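Local coordinates for mandelate racemase/muconate lactonizing enzyme family protein (Azoarcus sp., PDB 2QDE), which is of unassigned function but belongs to the mandelate racemase/muconate lactonizing enzyme family, with an enolase-like two-domain fold, and binds a barium ion, at residues L137-G142 against L154-E159. Numbering follows the deposited sequence.
Sequences LGLVLG and LAVLRE
The helix turn that carries Val156 against Leu139 and Leu141 is closed by the backbone bond from Arg158 N to Leu154 O, 2.9 Å long. No hydrogen bond crosses between 137-142 and 154-159. The contact is apolar and small, burying 120 Å² in all. Val156 supplies both touching points on the helix side, one with each methyl. Its CG1 lies anti to the backbone N (chi1 168°) and meets Leu139 CB at 4.1 Å. Its CG2 meets Leu141 CD2 at 3.7 Å. Leu139 and Val156 each direct their CB at the opposing segment, with their CA atoms 7.5 Å apart. Leu141 sets out less directly. With CG beside its backbone N (chi1 -52°), one end methyl still arrives at the valine, and the two side chains meet at a slant. All three residues are buried. Phe161 touches both Leu139 and Val156, while Val149 and Ala153 of the same helix, with Val164 and Leu166 of the next strand, also pack on Leu141. The contact lies within the beta-alpha-beta unit of strand 135-140, helix 146-159 and strand 164-167, the repeating layout of the enolase-type TIM barrel, where helices cover the outside of the strands.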
loop_
_atom_site.group_PDB
_atom_site.type_symbol
_atom_site.label_atom_id
_atom_site.label_comp_id
_atom_site.label_asym_id
_atom_site.label_seq_id
_atom_site.Cartn_x
_atom_site.Cartn_y
_atom_site.Cartn_z
ATOM N N LEU A 137 29.464 -17.504 -22.273
ATOM C CA LEU A 137 28.221 -17.453 -23.025
ATOM C C LEU A 137 27.315 -18.671 -22.911
ATOM O O LEU A 137 27.746 -19.773 -22.572
ATOM C CB LEU A 137 28.526 -17.241 -24.510
ATOM C CG LEU A 137 29.298 -15.996 -24.941
ATOM C CD1 LEU A 137 29.732 -16.154 -26.405
ATOM C CD2 LEU A 137 28.428 -14.756 -24.757
ATOM N N GLY A 138 26.046 -18.429 -23.218
ATOM C CA GLY A 138 25.023 -19.455 -23.245
ATOM C C GLY A 138 24.473 -19.298 -24.652
ATOM O O GLY A 138 24.811 -18.317 -25.318
ATOM N N LEU A 139 23.632 -20.213 -25.124
ATOM C CA LEU A 139 23.124 -20.086 -26.491
ATOM C C LEU A 139 21.685 -20.538 -26.691
ATOM O O LEU A 139 21.231 -21.488 -26.048
ATOM C CB LEU A 139 24.024 -20.881 -27.436
ATOM C CG LEU A 139 24.426 -20.238 -28.760
ATOM C CD1 LEU A 139 25.327 -19.033 -28.492
ATOM C CD2 LEU A 139 25.156 -21.275 -29.616
ATOM N N VAL A 140 20.977 -19.853 -27.588
ATOM C CA VAL A 140 19.590 -20.185 -27.915
ATOM C C VAL A 140 19.618 -21.210 -29.050
ATOM O O VAL A 140 20.382 -21.053 -29.997
ATOM C CB VAL A 140 18.811 -18.953 -28.434
ATOM C CG1 VAL A 140 17.340 -19.311 -28.619
ATOM C CG2 VAL A 140 18.951 -17.800 -27.471
ATOM N N LEU A 141 18.780 -22.238 -28.976
ATOM C CA LEU A 141 18.770 -23.259 -30.023
ATOM C C LEU A 141 17.726 -23.000 -31.111
ATOM O O LEU A 141 16.731 -22.306 -30.890
ATOM C CB LEU A 141 18.536 -24.644 -29.409
ATOM C CG LEU A 141 19.454 -25.049 -28.251
ATOM C CD1 LEU A 141 19.140 -26.486 -27.847
ATOM C CD2 LEU A 141 20.915 -24.924 -28.657
ATOM N N GLY A 142 17.963 -23.570 -32.290
ATOM C CA GLY A 142 17.041 -23.395 -33.395
ATOM C C GLY A 142 15.867 -24.351 -33.325
ATOM O O GLY A 142 15.952 -25.413 -32.701
ATOM N N LEU A 154 23.344 -30.868 -27.098
ATOM C CA LEU A 154 24.545 -31.598 -26.731
ATOM C C LEU A 154 25.777 -31.027 -27.430
ATOM O O LEU A 154 26.838 -30.922 -26.827
ATOM C CB LEU A 154 24.380 -33.080 -27.079
ATOM C CG LEU A 154 23.379 -33.854 -26.215
ATOM C CD1 LEU A 154 23.103 -35.221 -26.826
ATOM C CD2 LEU A 154 23.946 -33.996 -24.807
ATOM N N ALA A 155 25.634 -30.656 -28.699
ATOM C CA ALA A 155 26.747 -30.088 -29.460
ATOM C C ALA A 155 27.183 -28.768 -28.825
ATOM O O ALA A 155 28.375 -28.503 -28.672
ATOM C CB ALA A 155 26.326 -29.850 -30.909
ATOM N N VAL A 156 26.203 -27.947 -28.460
ATOM C CA VAL A 156 26.465 -26.656 -27.837
ATOM C C VAL A 156 27.195 -26.831 -26.509
ATOM O O VAL A 156 28.158 -26.121 -26.224
ATOM C CB VAL A 156 25.148 -25.892 -27.583
ATOM C CG1 VAL A 156 25.400 -24.701 -26.674
ATOM C CG2 VAL A 156 24.564 -25.426 -28.913
ATOM N N LEU A 157 26.735 -27.780 -25.698
ATOM C CA LEU A 157 27.369 -28.037 -24.413
ATOM C C LEU A 157 28.789 -28.560 -24.612
ATOM O O LEU A 157 29.701 -28.186 -23.872
ATOM C CB LEU A 157 26.535 -29.034 -23.599
ATOM C CG LEU A 157 25.205 -28.464 -23.082
ATOM C CD1 LEU A 157 24.339 -29.574 -22.519
ATOM C CD2 LEU A 157 25.483 -27.397 -22.031
ATOM N N ARG A 158 28.983 -29.413 -25.615
ATOM C CA ARG A 158 30.315 -29.961 -25.890
ATOM C C ARG A 158 31.311 -28.865 -26.264
ATOM O O ARG A 158 32.502 -28.966 -25.961
ATOM C CB ARG A 158 30.253 -31.007 -27.014
ATOM C CG ARG A 158 30.157 -32.444 -26.512
ATOM C CD ARG A 158 30.259 -33.468 -27.647
ATOM N NE ARG A 158 28.979 -33.682 -28.323
ATOM C CZ ARG A 158 28.712 -33.299 -29.569
ATOM N NH1 ARG A 158 29.642 -32.676 -30.289
ATOM N NH2 ARG A 158 27.515 -33.537 -30.094
ATOM N N GLU A 159 30.818 -27.814 -26.913
ATOM C CA GLU A 159 31.665 -26.701 -27.330
ATOM C C GLU A 159 32.124 -25.862 -26.137
ATOM O O GLU A 159 33.133 -25.159 -26.221
ATOM C CB GLU A 159 30.911 -25.826 -28.333
ATOM C CG GLU A 159 31.714 -24.666 -28.918
ATOM C CD GLU A 159 33.018 -25.106 -29.555
ATOM O OE1 GLU A 159 33.054 -26.202 -30.161
ATOM O OE2 GLU A 159 34.014 -24.344 -29.456
#